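Local coordinates for protein cytosolic IMP-GMP specific 5'-nucleotidase (Legionella pneumophila subsp. pneumophila, PDB 4OHF) that probably hydrolyses purine nucleoside monophosphates such as IMP and GMP at the 5'-phosphate, using a magnesium ion in a HAD-type active site, at residues K18-M24 with K203-T209; F36-Y41 with S127-A131; F52-E56 with D148-S152; A347-K351 with Q390-L394; K357-C362 with E376-Q381. All blocks are in the same frame, centred on the assembly; numbering follows the deposited sequence.

Interaction 1 of 5, residues K18-M24 with K203-T209; sequences KLIGLDM and KKIFILT. With MG (magnesium ion), chain J; PO4 (phosphate ion), chain H.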
# COMPACT_ATOMS: atom_id res chain seq x y z
N LYS B 18 28.94 -22.22 8.04
CA LYS B 18 29.61 -23.10 7.10
C LYS B 18 30.09 -22.41 5.83
O LYS B 18 31.18 -22.71 5.32
CB LYS B 18 28.69 -24.28 6.74
CG LYS B 18 28.41 -25.24 7.88
CD LYS B 18 27.47 -26.34 7.42
CE LYS B 18 27.13 -27.33 8.53
NZ LYS B 18 26.06 -28.29 8.07
N LEU B 19 29.29 -21.50 5.31
CA LEU B 19 29.67 -20.78 4.10
C LEU B 19 29.68 -19.27 4.33
O LEU B 19 28.78 -18.72 4.97
CB LEU B 19 28.71 -21.12 2.96
CG LEU B 19 28.67 -22.56 2.47
CD1 LEU B 19 27.26 -23.12 2.62
CD2 LEU B 19 29.08 -22.61 1.00
N ILE B 20 30.71 -18.61 3.81
CA ILE B 20 30.81 -17.17 3.89
C ILE B 20 30.74 -16.59 2.47
O ILE B 20 31.64 -16.81 1.66
CB ILE B 20 32.13 -16.72 4.54
CG1 ILE B 20 32.11 -17.06 6.03
CG2 ILE B 20 32.30 -15.24 4.39
CD1 ILE B 20 33.42 -16.80 6.71
N GLY B 21 29.66 -15.88 2.19
CA GLY B 21 29.48 -15.27 0.88
C GLY B 21 30.05 -13.87 0.88
O GLY B 21 29.68 -13.04 1.72
N LEU B 22 30.94 -13.60 -0.06
CA LEU B 22 31.57 -12.29 -0.14
C LEU B 22 31.19 -11.48 -1.36
O LEU B 22 31.22 -11.97 -2.48
CB LEU B 22 33.10 -12.41 -0.12
CG LEU B 22 33.76 -13.11 1.07
CD1 LEU B 22 35.27 -13.28 0.80
CD2 LEU B 22 33.52 -12.30 2.33
N ASP B 23 30.83 -10.23 -1.10
CA ASP B 23 30.51 -9.26 -2.14
C ASP B 23 31.90 -8.96 -2.71
O ASP B 23 32.86 -8.91 -1.95
CB ASP B 23 29.90 -8.03 -1.45
CG ASP B 23 29.85 -6.80 -2.33
OD1 ASP B 23 30.92 -6.30 -2.74
OD2 ASP B 23 28.74 -6.32 -2.60
N MET B 24 32.04 -8.77 -4.01
CA MET B 24 33.36 -8.50 -4.57
C MET B 24 33.81 -7.04 -4.58
O MET B 24 34.74 -6.67 -3.85
CB MET B 24 33.49 -9.06 -5.99
CG MET B 24 34.81 -8.73 -6.63
SD MET B 24 35.04 -9.37 -8.32
CE MET B 24 34.04 -8.24 -9.27
N LYS B 203 36.19 -23.72 6.44
CA LYS B 203 35.22 -22.73 6.01
C LYS B 203 35.14 -22.71 4.48
O LYS B 203 36.15 -22.84 3.80
CB LYS B 203 35.65 -21.36 6.49
CG LYS B 203 34.65 -20.63 7.34
CD LYS B 203 34.43 -21.34 8.66
CE LYS B 203 33.60 -20.48 9.59
NZ LYS B 203 33.22 -21.25 10.80
N LYS B 204 33.94 -22.57 3.94
CA LYS B 204 33.77 -22.50 2.49
C LYS B 204 33.53 -21.03 2.16
O LYS B 204 32.73 -20.37 2.81
CB LYS B 204 32.59 -23.34 2.02
CG LYS B 204 32.87 -24.82 1.88
CD LYS B 204 31.61 -25.51 1.35
CE LYS B 204 31.78 -27.01 1.19
NZ LYS B 204 30.47 -27.62 0.75
N ILE B 205 34.22 -20.53 1.15
CA ILE B 205 34.07 -19.14 0.78
C ILE B 205 33.59 -18.99 -0.65
O ILE B 205 34.14 -19.61 -1.56
CB ILE B 205 35.41 -18.41 0.96
CG1 ILE B 205 35.88 -18.59 2.39
CG2 ILE B 205 35.26 -16.93 0.61
CD1 ILE B 205 37.25 -18.07 2.64
N PHE B 206 32.57 -18.17 -0.86
CA PHE B 206 32.07 -17.94 -2.20
C PHE B 206 31.91 -16.45 -2.49
O PHE B 206 31.70 -15.65 -1.58
CB PHE B 206 30.74 -18.70 -2.44
CG PHE B 206 29.56 -18.19 -1.65
CD1 PHE B 206 28.67 -17.25 -2.21
CD2 PHE B 206 29.25 -18.72 -0.40
CE1 PHE B 206 27.51 -16.86 -1.53
CE2 PHE B 206 28.09 -18.33 0.29
CZ PHE B 206 27.21 -17.40 -0.28
N ILE B 207 32.03 -16.09 -3.76
CA ILE B 207 31.88 -14.72 -4.20
C ILE B 207 30.47 -14.51 -4.73
O ILE B 207 29.92 -15.38 -5.42
CB ILE B 207 32.89 -14.39 -5.31
CG1 ILE B 207 34.30 -14.42 -4.73
CG2 ILE B 207 32.59 -13.02 -5.92
CD1 ILE B 207 35.37 -14.15 -5.74
N LEU B 208 29.87 -13.38 -4.40
CA LEU B 208 28.52 -13.07 -4.87
C LEU B 208 28.58 -11.60 -5.31
O LEU B 208 28.38 -10.69 -4.51
CB LEU B 208 27.50 -13.25 -3.73
CG LEU B 208 26.01 -13.08 -4.02
CD1 LEU B 208 25.55 -14.16 -4.99
CD2 LEU B 208 25.22 -13.17 -2.72
N THR B 209 28.88 -11.40 -6.60
CA THR B 209 29.03 -10.06 -7.16
C THR B 209 28.01 -9.67 -8.21
O THR B 209 27.43 -10.51 -8.89
CB THR B 209 30.42 -9.91 -7.81
OG1 THR B 209 30.48 -8.67 -8.52
CG2 THR B 209 30.69 -11.04 -8.80
MG MG J . 30.14 -4.31 -3.27
P PO4 H . 29.66 -6.23 -6.29
O1 PO4 H . 29.63 -5.55 -7.62
O2 PO4 H . 29.84 -5.23 -5.22
O3 PO4 H . 30.79 -7.20 -6.26
O4 PO4 H . 28.37 -6.94 -6.07
O HOH W 1 28.74 -3.14 -4.27

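Interaction 2 of 5, residues F36-Y41 with S127-A131; sequences FESLVY and SFSIA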
# COMPACT_ATOMS: atom_id res chain seq x y z
N PHE B 36 37.61 6.58 -6.89
CA PHE B 36 36.44 5.91 -7.42
C PHE B 36 35.20 6.80 -7.39
O PHE B 36 34.44 6.84 -8.37
CB PHE B 36 36.21 4.60 -6.66
CG PHE B 36 35.01 3.83 -7.13
CD1 PHE B 36 33.73 4.17 -6.70
CD2 PHE B 36 35.17 2.76 -8.01
CE1 PHE B 36 32.62 3.46 -7.16
CE2 PHE B 36 34.06 2.05 -8.48
CZ PHE B 36 32.78 2.40 -8.05
N GLU B 37 34.98 7.52 -6.29
CA GLU B 37 33.81 8.40 -6.20
C GLU B 37 33.94 9.45 -7.29
O GLU B 37 33.00 9.71 -8.03
CB GLU B 37 33.74 9.12 -4.85
CG GLU B 37 33.23 8.31 -3.69
CD GLU B 37 31.80 7.81 -3.86
OE1 GLU B 37 31.04 8.38 -4.68
OE2 GLU B 37 31.44 6.85 -3.15
N SER B 38 35.12 10.04 -7.38
CA SER B 38 35.41 11.06 -8.39
C SER B 38 35.10 10.58 -9.80
O SER B 38 34.49 11.32 -10.58
CB SER B 38 36.87 11.48 -8.30
OG SER B 38 37.17 12.38 -9.35
N LEU B 39 35.51 9.36 -10.13
CA LEU B 39 35.25 8.82 -11.46
C LEU B 39 33.74 8.82 -11.68
O LEU B 39 33.25 9.40 -12.65
CB LEU B 39 35.79 7.39 -11.58
CG LEU B 39 36.27 6.88 -12.94
CD1 LEU B 39 36.04 5.39 -13.01
CD2 LEU B 39 35.53 7.57 -14.09
N VAL B 40 33.01 8.17 -10.77
CA VAL B 40 31.56 8.10 -10.87
C VAL B 40 30.99 9.49 -11.02
O VAL B 40 30.10 9.71 -11.84
CB VAL B 40 30.92 7.44 -9.63
CG1 VAL B 40 29.40 7.53 -9.72
CG2 VAL B 40 31.33 5.98 -9.56
N TYR B 41 31.49 10.44 -10.25
CA TYR B 41 31.01 11.81 -10.36
C TYR B 41 31.19 12.28 -11.81
O TYR B 41 30.21 12.67 -12.46
CB TYR B 41 31.77 12.70 -9.38
CG TYR B 41 31.43 14.18 -9.47
CD1 TYR B 41 32.15 15.03 -10.31
CD2 TYR B 41 30.42 14.74 -8.69
CE1 TYR B 41 31.89 16.39 -10.35
CE2 TYR B 41 30.14 16.09 -8.73
CZ TYR B 41 30.88 16.92 -9.56
OH TYR B 41 30.62 18.27 -9.61
N SER B 127 27.42 2.76 -3.27
CA SER B 127 28.82 3.14 -3.42
C SER B 127 28.97 4.48 -4.14
O SER B 127 30.08 5.01 -4.26
CB SER B 127 29.56 2.05 -4.20
OG SER B 127 28.90 1.74 -5.42
N PHE B 128 27.86 5.01 -4.65
CA PHE B 128 27.87 6.29 -5.36
C PHE B 128 26.98 7.33 -4.71
O PHE B 128 26.65 8.34 -5.33
CB PHE B 128 27.48 6.10 -6.84
CG PHE B 128 26.32 5.17 -7.05
CD1 PHE B 128 25.01 5.60 -6.80
CD2 PHE B 128 26.53 3.85 -7.46
CE1 PHE B 128 23.92 4.72 -6.96
CE2 PHE B 128 25.44 2.95 -7.62
CZ PHE B 128 24.14 3.39 -7.37
N SER B 129 26.60 7.09 -3.46
CA SER B 129 25.74 8.00 -2.71
C SER B 129 26.38 9.36 -2.48
O SER B 129 25.74 10.39 -2.65
CB SER B 129 25.37 7.40 -1.35
OG SER B 129 24.28 6.50 -1.48
N ILE B 130 27.63 9.36 -2.07
CA ILE B 130 28.34 10.58 -1.81
C ILE B 130 28.47 11.42 -3.07
O ILE B 130 28.26 12.63 -3.04
CB ILE B 130 29.71 10.27 -1.18
CG1 ILE B 130 29.50 9.93 0.30
CG2 ILE B 130 30.67 11.43 -1.37
CD1 ILE B 130 30.72 9.37 1.01
N ALA B 131 28.79 10.79 -4.19
CA ALA B 131 28.90 11.52 -5.44
C ALA B 131 27.51 12.07 -5.79
O ALA B 131 27.36 13.23 -6.20
CB ALA B 131 29.39 10.61 -6.55
O HOH W 2 29.35 6.70 -1.59

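Interaction 3 of 5, residues F52-E56 with D148-S152; sequences FHYPE and DKMPS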
# COMPACT_ATOMS: atom_id res chain seq x y z
N PHE B 52 21.20 14.11 -21.69
CA PHE B 52 20.08 14.82 -21.09
C PHE B 52 20.03 16.29 -21.43
O PHE B 52 19.08 16.98 -21.06
CB PHE B 52 20.07 14.62 -19.57
CG PHE B 52 19.33 13.40 -19.14
CD1 PHE B 52 17.94 13.43 -19.05
CD2 PHE B 52 20.00 12.21 -18.90
CE1 PHE B 52 17.23 12.27 -18.73
CE2 PHE B 52 19.29 11.05 -18.58
CZ PHE B 52 17.90 11.08 -18.49
N HIS B 53 21.05 16.77 -22.13
CA HIS B 53 21.08 18.16 -22.57
C HIS B 53 20.86 19.16 -21.43
O HIS B 53 19.87 19.90 -21.42
CB HIS B 53 20.01 18.36 -23.66
CG HIS B 53 20.03 17.29 -24.72
ND1 HIS B 53 18.88 16.84 -25.33
CD2 HIS B 53 21.05 16.58 -25.25
CE1 HIS B 53 19.19 15.89 -26.19
NE2 HIS B 53 20.50 15.71 -26.16
N TYR B 54 21.78 19.17 -20.47
CA TYR B 54 21.72 20.09 -19.33
C TYR B 54 22.64 21.27 -19.63
O TYR B 54 23.48 21.19 -20.53
CB TYR B 54 22.19 19.38 -18.05
CG TYR B 54 21.09 18.77 -17.21
CD1 TYR B 54 20.67 19.38 -16.02
CD2 TYR B 54 20.48 17.56 -17.57
CE1 TYR B 54 19.68 18.81 -15.22
CE2 TYR B 54 19.49 16.99 -16.77
CZ TYR B 54 19.10 17.62 -15.60
OH TYR B 54 18.12 17.05 -14.81
N PRO B 55 22.50 22.38 -18.88
CA PRO B 55 23.34 23.55 -19.10
C PRO B 55 24.82 23.21 -19.28
O PRO B 55 25.36 22.36 -18.56
CB PRO B 55 23.09 24.39 -17.85
CG PRO B 55 21.65 24.11 -17.56
CD PRO B 55 21.56 22.61 -17.77
N GLU B 56 25.46 23.86 -20.24
CA GLU B 56 26.88 23.63 -20.52
C GLU B 56 27.70 24.00 -19.30
O GLU B 56 28.88 23.66 -19.19
CB GLU B 56 27.31 24.47 -21.72
CG GLU B 56 26.85 23.94 -23.07
CD GLU B 56 27.86 22.99 -23.70
OE1 GLU B 56 27.50 22.31 -24.69
OE2 GLU B 56 29.01 22.93 -23.21
N ASP B 148 14.57 27.81 -15.24
CA ASP B 148 13.87 27.47 -16.48
C ASP B 148 14.77 26.62 -17.35
O ASP B 148 14.31 25.72 -18.06
CB ASP B 148 13.48 28.73 -17.25
CG ASP B 148 12.56 29.64 -16.47
OD1 ASP B 148 13.06 30.35 -15.58
OD2 ASP B 148 11.33 29.62 -16.74
N LYS B 149 16.07 26.91 -17.29
CA LYS B 149 17.05 26.18 -18.07
C LYS B 149 17.21 24.74 -17.57
O LYS B 149 17.83 23.92 -18.25
CB LYS B 149 18.40 26.90 -18.03
CG LYS B 149 18.39 28.30 -18.64
CD LYS B 149 18.04 28.28 -20.13
CE LYS B 149 18.36 29.62 -20.81
NZ LYS B 149 17.56 30.77 -20.30
N MET B 150 16.64 24.45 -16.40
CA MET B 150 16.75 23.10 -15.82
C MET B 150 15.42 22.55 -15.32
O MET B 150 14.54 23.31 -14.91
CB MET B 150 17.75 23.10 -14.68
CG MET B 150 19.15 23.51 -15.07
SD MET B 150 20.24 23.56 -13.65
CE MET B 150 20.62 21.82 -13.48
N PRO B 151 15.27 21.21 -15.32
CA PRO B 151 14.05 20.54 -14.86
C PRO B 151 13.70 20.89 -13.41
O PRO B 151 14.29 21.81 -12.81
CB PRO B 151 14.39 19.06 -15.02
CG PRO B 151 15.31 19.06 -16.20
CD PRO B 151 16.21 20.24 -15.91
N SER B 152 12.74 20.17 -12.84
CA SER B 152 12.35 20.40 -11.45
C SER B 152 13.26 19.58 -10.54
O SER B 152 13.88 18.60 -10.98
CB SER B 152 10.89 19.97 -11.23
OG SER B 152 10.75 18.57 -11.38

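Interaction 4 of 5, residues A347-K351 with Q390-L394; sequences AMAIK and QISRL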
# COMPACT_ATOMS: atom_id res chain seq x y z
N ALA B 347 32.39 19.09 31.75
CA ALA B 347 31.64 20.34 31.69
C ALA B 347 30.14 20.09 31.76
O ALA B 347 29.41 20.87 32.36
CB ALA B 347 31.98 21.09 30.42
N MET B 348 29.68 19.02 31.14
CA MET B 348 28.26 18.76 31.19
C MET B 348 27.90 18.31 32.59
O MET B 348 26.88 18.72 33.14
CB MET B 348 27.88 17.71 30.15
CG MET B 348 27.95 18.25 28.74
SD MET B 348 26.96 17.32 27.54
CE MET B 348 28.22 16.24 26.72
N ALA B 349 28.76 17.48 33.18
CA ALA B 349 28.57 16.99 34.54
C ALA B 349 28.32 18.18 35.48
O ALA B 349 27.32 18.22 36.21
CB ALA B 349 29.80 16.22 35.00
N ILE B 350 29.24 19.13 35.45
CA ILE B 350 29.14 20.33 36.27
C ILE B 350 27.84 21.08 35.97
O ILE B 350 27.12 21.48 36.88
CB ILE B 350 30.33 21.27 36.02
CG1 ILE B 350 31.62 20.61 36.52
CG2 ILE B 350 30.10 22.61 36.69
CD1 ILE B 350 32.88 21.41 36.21
N LYS B 351 27.56 21.27 34.68
CA LYS B 351 26.35 21.96 34.24
C LYS B 351 25.08 21.37 34.84
O LYS B 351 24.26 22.10 35.40
CB LYS B 351 26.25 21.92 32.72
CG LYS B 351 25.18 22.83 32.13
CD LYS B 351 24.04 22.05 31.47
CE LYS B 351 23.28 22.93 30.47
NZ LYS B 351 22.85 24.22 31.07
N GLN B 390 31.22 27.96 28.14
CA GLN B 390 32.43 27.14 28.05
C GLN B 390 32.13 25.95 27.11
O GLN B 390 32.89 25.67 26.18
CB GLN B 390 32.80 26.62 29.44
CG GLN B 390 34.09 25.84 29.52
CD GLN B 390 34.28 25.15 30.88
OE1 GLN B 390 34.09 25.76 31.94
NE2 GLN B 390 34.66 23.87 30.85
N ILE B 391 31.00 25.29 27.37
CA ILE B 391 30.52 24.13 26.62
C ILE B 391 30.24 24.45 25.15
O ILE B 391 30.71 23.75 24.25
CB ILE B 391 29.21 23.58 27.25
CG1 ILE B 391 29.52 22.88 28.58
CG2 ILE B 391 28.51 22.63 26.28
CD1 ILE B 391 28.29 22.68 29.47
N SER B 392 29.45 25.49 24.93
CA SER B 392 29.08 25.87 23.57
C SER B 392 30.32 26.02 22.70
O SER B 392 30.32 25.69 21.50
CB SER B 392 28.29 27.19 23.60
OG SER B 392 27.52 27.34 22.42
N ARG B 393 31.39 26.51 23.32
CA ARG B 393 32.67 26.70 22.64
C ARG B 393 33.37 25.35 22.50
O ARG B 393 33.87 25.03 21.42
CB ARG B 393 33.54 27.71 23.41
CG ARG B 393 32.79 29.00 23.74
CD ARG B 393 33.50 30.27 23.29
NE ARG B 393 34.13 30.96 24.42
CZ ARG B 393 34.04 32.26 24.63
NH1 ARG B 393 33.36 33.04 23.80
NH2 ARG B 393 34.63 32.80 25.69
N LEU B 394 33.41 24.56 23.56
CA LEU B 394 34.02 23.24 23.49
C LEU B 394 33.37 22.42 22.38
O LEU B 394 34.05 21.69 21.67
CB LEU B 394 33.88 22.49 24.82
CG LEU B 394 34.90 22.81 25.91
CD1 LEU B 394 34.51 22.12 27.19
CD2 LEU B 394 36.28 22.34 25.46

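Interaction 5 of 5, residues K357-C362 with E376-Q381; sequences KYVDLC and EIHDLQ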
# COMPACT_ATOMS: atom_id res chain seq x y z
N LYS B 357 20.71 21.81 41.43
CA LYS B 357 20.74 22.65 42.62
C LYS B 357 19.83 23.87 42.40
O LYS B 357 19.05 24.25 43.29
CB LYS B 357 22.18 23.11 42.89
CG LYS B 357 22.38 23.92 44.16
CD LYS B 357 23.79 24.51 44.24
CE LYS B 357 24.88 23.43 44.27
NZ LYS B 357 24.92 22.67 45.55
N TYR B 358 19.95 24.46 41.21
CA TYR B 358 19.17 25.63 40.81
C TYR B 358 17.67 25.33 40.75
O TYR B 358 16.86 26.10 41.26
CB TYR B 358 19.65 26.12 39.44
CG TYR B 358 18.84 27.26 38.87
CD1 TYR B 358 19.11 28.58 39.23
CD2 TYR B 358 17.78 27.02 37.99
CE1 TYR B 358 18.33 29.63 38.73
CE2 TYR B 358 17.00 28.06 37.50
CZ TYR B 358 17.28 29.36 37.87
OH TYR B 358 16.50 30.38 37.37
N VAL B 359 17.30 24.22 40.13
CA VAL B 359 15.89 23.82 40.04
C VAL B 359 15.28 23.73 41.44
O VAL B 359 14.24 24.34 41.73
CB VAL B 359 15.75 22.44 39.33
CG1 VAL B 359 14.33 21.89 39.50
CG2 VAL B 359 16.06 22.59 37.85
N ASP B 360 15.94 22.98 42.31
CA ASP B 360 15.49 22.77 43.67
C ASP B 360 15.46 24.04 44.51
O ASP B 360 14.53 24.26 45.29
CB ASP B 360 16.33 21.67 44.31
CG ASP B 360 16.16 20.31 43.59
OD1 ASP B 360 17.04 19.42 43.72
OD2 ASP B 360 15.12 20.14 42.89
N LEU B 361 16.47 24.89 44.35
CA LEU B 361 16.47 26.13 45.11
C LEU B 361 15.28 27.00 44.69
O LEU B 361 14.61 27.60 45.55
CB LEU B 361 17.77 26.90 44.90
CG LEU B 361 18.80 26.69 46.02
CD1 LEU B 361 19.97 27.64 45.83
CD2 LEU B 361 18.13 26.94 47.37
N CYS B 362 15.01 27.06 43.39
CA CYS B 362 13.89 27.87 42.89
C CYS B 362 12.53 27.35 43.34
O CYS B 362 11.65 28.14 43.70
CB CYS B 362 13.94 27.94 41.36
SG CYS B 362 15.20 29.06 40.71
N GLU B 376 21.66 33.20 46.24
CA GLU B 376 22.29 32.04 45.62
C GLU B 376 21.72 31.78 44.21
O GLU B 376 22.47 31.61 43.25
CB GLU B 376 22.09 30.81 46.51
CG GLU B 376 23.23 29.81 46.43
CD GLU B 376 22.98 28.56 47.26
OE1 GLU B 376 22.53 28.69 48.42
OE2 GLU B 376 23.26 27.45 46.76
N ILE B 377 20.39 31.76 44.08
CA ILE B 377 19.78 31.52 42.78
C ILE B 377 20.33 32.42 41.67
O ILE B 377 20.57 31.96 40.55
CB ILE B 377 18.23 31.65 42.84
CG1 ILE B 377 17.83 33.08 43.20
CG2 ILE B 377 17.66 30.68 43.88
CD1 ILE B 377 17.65 34.03 41.99
N HIS B 378 20.54 33.70 41.98
CA HIS B 378 21.07 34.64 40.99
C HIS B 378 22.50 34.27 40.57
O HIS B 378 22.87 34.44 39.40
CB HIS B 378 21.05 36.08 41.55
CG HIS B 378 21.68 37.09 40.63
ND1 HIS B 378 22.96 37.56 40.81
CD2 HIS B 378 21.21 37.69 39.51
CE1 HIS B 378 23.25 38.41 39.84
NE2 HIS B 378 22.21 38.50 39.04
N ASP B 379 23.30 33.77 41.51
CA ASP B 379 24.67 33.37 41.21
C ASP B 379 24.66 32.12 40.36
O ASP B 379 25.36 32.05 39.35
CB ASP B 379 25.46 33.16 42.49
CG ASP B 379 25.55 34.41 43.34
OD1 ASP B 379 25.70 35.52 42.76
OD2 ASP B 379 25.45 34.30 44.58
N LEU B 380 23.87 31.12 40.76
CA LEU B 380 23.77 29.91 39.98
C LEU B 380 23.45 30.29 38.53
O LEU B 380 23.99 29.71 37.59
CB LEU B 380 22.66 28.99 40.51
CG LEU B 380 22.88 28.08 41.71
CD1 LEU B 380 24.12 27.22 41.48
CD2 LEU B 380 23.02 28.90 42.98
N GLN B 381 22.58 31.29 38.35
CA GLN B 381 22.20 31.73 37.01
C GLN B 381 23.42 32.16 36.19
O GLN B 381 23.61 31.69 35.07
CB GLN B 381 21.19 32.88 37.10
CG GLN B 381 20.70 33.42 35.74
CD GLN B 381 20.92 34.94 35.57
OE1 GLN B 381 20.27 35.76 36.25
NE2 GLN B 381 21.83 35.31 34.67

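Interaction 1 of 5, residues K18-M24 with K203-T209
Leu19 to Leu22 and Lys204 to Leu208 lie side by side as parallel strands of the Rossmann-like HAD sheet, joined by five backbone hydrogen bonds that alternate between the two strands, from Lys204 N to Lys18 O (3.1 Å) through to Leu208 N to Leu22 O (2.7 Å), while Gly21 bonds strand 298-302 instead.

Apolar packing divides by face. On one, Gly21 CA sits over the centre of the Phe206 ring in a CH-pi contact, 3.3 Å from the centroid; chi1 of 68° folds the ring across the neighbouring strand. Leu19 CB meets the edge of that ring at Phe206 CE2 (3.9 Å). On the other face Leu22 CD1 rests on Ile205 CG2 at 3.7 Å, against helix 189-200.

At the C-terminal ends Asp23 holds the magnesium ion through OD1 at 2.2 Å and OD2 at 2.5 Å, with the backbone O of Asp25 and the carboxylate of Asp303 as further ligands. A bound phosphate ion, probably from the crystallisation liquor, coordinates the metal through O2 and accepts from Thr209 OG1 at O3 (2.7 Å), which Met24 N reaches weakly. Metal ligand and phosphate donor thus converge from adjacent strands, consistent with a site for a substrate's phosphate.

Interaction 2 of 5, residues F36-Y41 with S127-A131
Glu37, the residue with most surface buried here, leans from helix 33-51 onto the first turn of helix 129-143 and meets both Ala131 and Ser127. Its CG lies beside the backbone N (chi1 -77°), and a second bend at chi2 (-62°) curls the chain so that the carboxylate is presented to the start of the other helix. OE1 accepts a weak, bent hydrogen bond from Ala131 N at 3.3 Å, with an N-H...O angle of 132°. OE2 takes a hydrogen bond from a water at 2.6 Å, and the same water accepts one from Ile130 N. One side chain therefore serves two successive N-H groups of the opening turn, one directly and one through solvent. Glu37 also crosses the side chain of Ile130 at about a right angle.

Ala131 points its methyl group at helix 33-51. Glu37 OE1 is the nearest atom to its CB, at 3.3 Å, with Tyr41 CB at 4.2 Å and Val40 CG1 slightly farther off, a small residue where two helices come near each other. Beside it, Val40 CG1 packs on Phe128 CB at 3.7 Å.

Ser127 takes part chiefly through its carbonyl. Ser127 O sits at the edge of the Phe36 ring, 4.2 Å from CE1.

The contact joins two helices of the insertion between strands 19-22 and 204-208, probably the cap of this HAD enzyme. Leu173 of helix 172-178 touches Phe36, and Tyr41 reaches along helix 129-143 to bond Gln138 through its hydroxyl.

Interaction 3 of 5, residues F52-E56 with D148-S152
The backbones of Tyr54-Pro55 and Lys149-Met150 pass each other in opposite order, with Tyr54 CA 6.8 Å from Met150 CA and Pro55 CA 6.9 Å from Lys149 CA, and no hydrogen bond joins them. This is a loop-to-loop contact at one end of a helical bundle: residues 52-56 leave helix 33-51, while the loop 148-152 links helix 129-143 to helix 153-170. Both helix boundaries bear familiar signatures. His53 has positive phi directly after its helix, and Ser152 is an N-cap whose OG bonds Ala155 N.

With the main chains apart, side chains fill the gap. Met150 reaches across with its chain extended through chi2 and then bent at chi3 (80°), a turn that brings the methyl group back to the tyrosine. Met150 CE thus lies in the plane of the Tyr54 ring, at its edge, 3.5 Å from CD1, the two side chains crossing at about a right angle. Farther back, Met150 CG packs on the ring of Pro55, 3.6 Å from its CG, so different parts of one methionine serve two successive residues. Pro55 CG also comes within 3.9 Å of Lys149 O. Leu142 of helix 129-143 touches both Pro55 and Met150 and backs the contact.

Pro151 takes up the far end of the tyrosine. Its CD approaches Tyr54 CE1 obliquely at 3.8 Å, while the phenol oxygen finds its polar partner in Asp159 of helix 153-170. Pro151 CG lies 3.7 Å from that same oxygen, Tyr54 OH.

Interaction 4 of 5, residues A347-K351 with Q390-L394
Ile391 projects from helix 374-399 onto Ala347 and Lys351 of helix 338-367, a side chain bridging the two arms of an antiparallel helical hairpin. The local axes are 10.8 Å apart at 154°, and the interval is bridged chiefly by Ile391 and Ala347.

From CB the isoleucine sends CG1 across the gap, with chi1 at -72° placing it opposite the carbonyl carbon. CG1 meets Ala347 CB at 3.6 Å. Since chi2 is extended, CD1 runs on past the side of the alanine methyl, toward Lys351. There CD1 lies 3.6 Å from Ala347 O and 3.9 Å from Lys351 CB, with Met348 CG more loosely placed at 4.5 Å. Residues one helical turn apart, Ala347 and Lys351, thus receive the tip of a single side chain.

The aliphatic start of Lys351 crosses Ile391 at about a right angle, while its NZ turns to a salt bridge with Asp388. Met348 also packs on Arg450 of the second subunit, so this hairpin lies close to the subunit interface. Ala347 CB has two further neighbours on the other arm: Leu394 CD1 at 4.2 Å and Gln390 NE2 at 3.9 Å.

Interaction 5 of 5, residues K357-C362 with E376-Q381
Lys357 opens the contact by passing its aliphatic chain across Leu380 and Glu376. Its CD lies 3.9 Å from Leu380 CD1 and equally far from Glu376 OE2, both side chains being crossed at about a right angle. The bends at chi3 and chi4 leave NZ 5.2 Å from Glu376 OE2, a separation at which opposite charges may attract without direct contact.

Tyr358 comes next and turns the edge of its ring to the partner helix. CD1 meets Leu380 CB at 3.8 Å, and Ile377 O lies in the ring plane 3.7 Å from CE1. The tyrosine and leucine side chains slide past each other in opposite directions. Arg15 of the second subunit also packs on this tyrosine.

One turn on from Lys357, Leu361 points toward the partner helix. Its CB touches Ile377 CG2 at 3.9 Å, while CD1 reaches the carboxylate end of Glu376, whose extended chain it crosses.

Cys362 closes the row. SG lies 4.3 Å from Ile377 CG2, and it also sits above one face of the Tyr358 ring, offset toward the rim. Met443 of the second subunit packs on Cys362.

The local axes, 9.9 Å apart at 152°, describe the closed end of a long antiparallel helical hairpin whose arms are joined by a short connection.

Interaction 1 holds the magnesium ion. Interaction 2 is nearest to that site: its closest atoms are about 9 Å from those of interaction 1, and the nearest side-chain atom of Ser127 is about 6 Å from the metal. Interaction 3 lies farther along the same helical region, its centre about 21 Å from that of interaction 2 and 44 Å from that of interaction 1. Interactions 4 and 5 tie one helix pair at two levels, centres about 18 Å apart, and both touch the second subunit. They lie across the chain's centre from interaction 1, their centres about 49 and 62 Å from its centre. GMP is held by Arg86, Tyr87 and Tyr421, none of them in these segments.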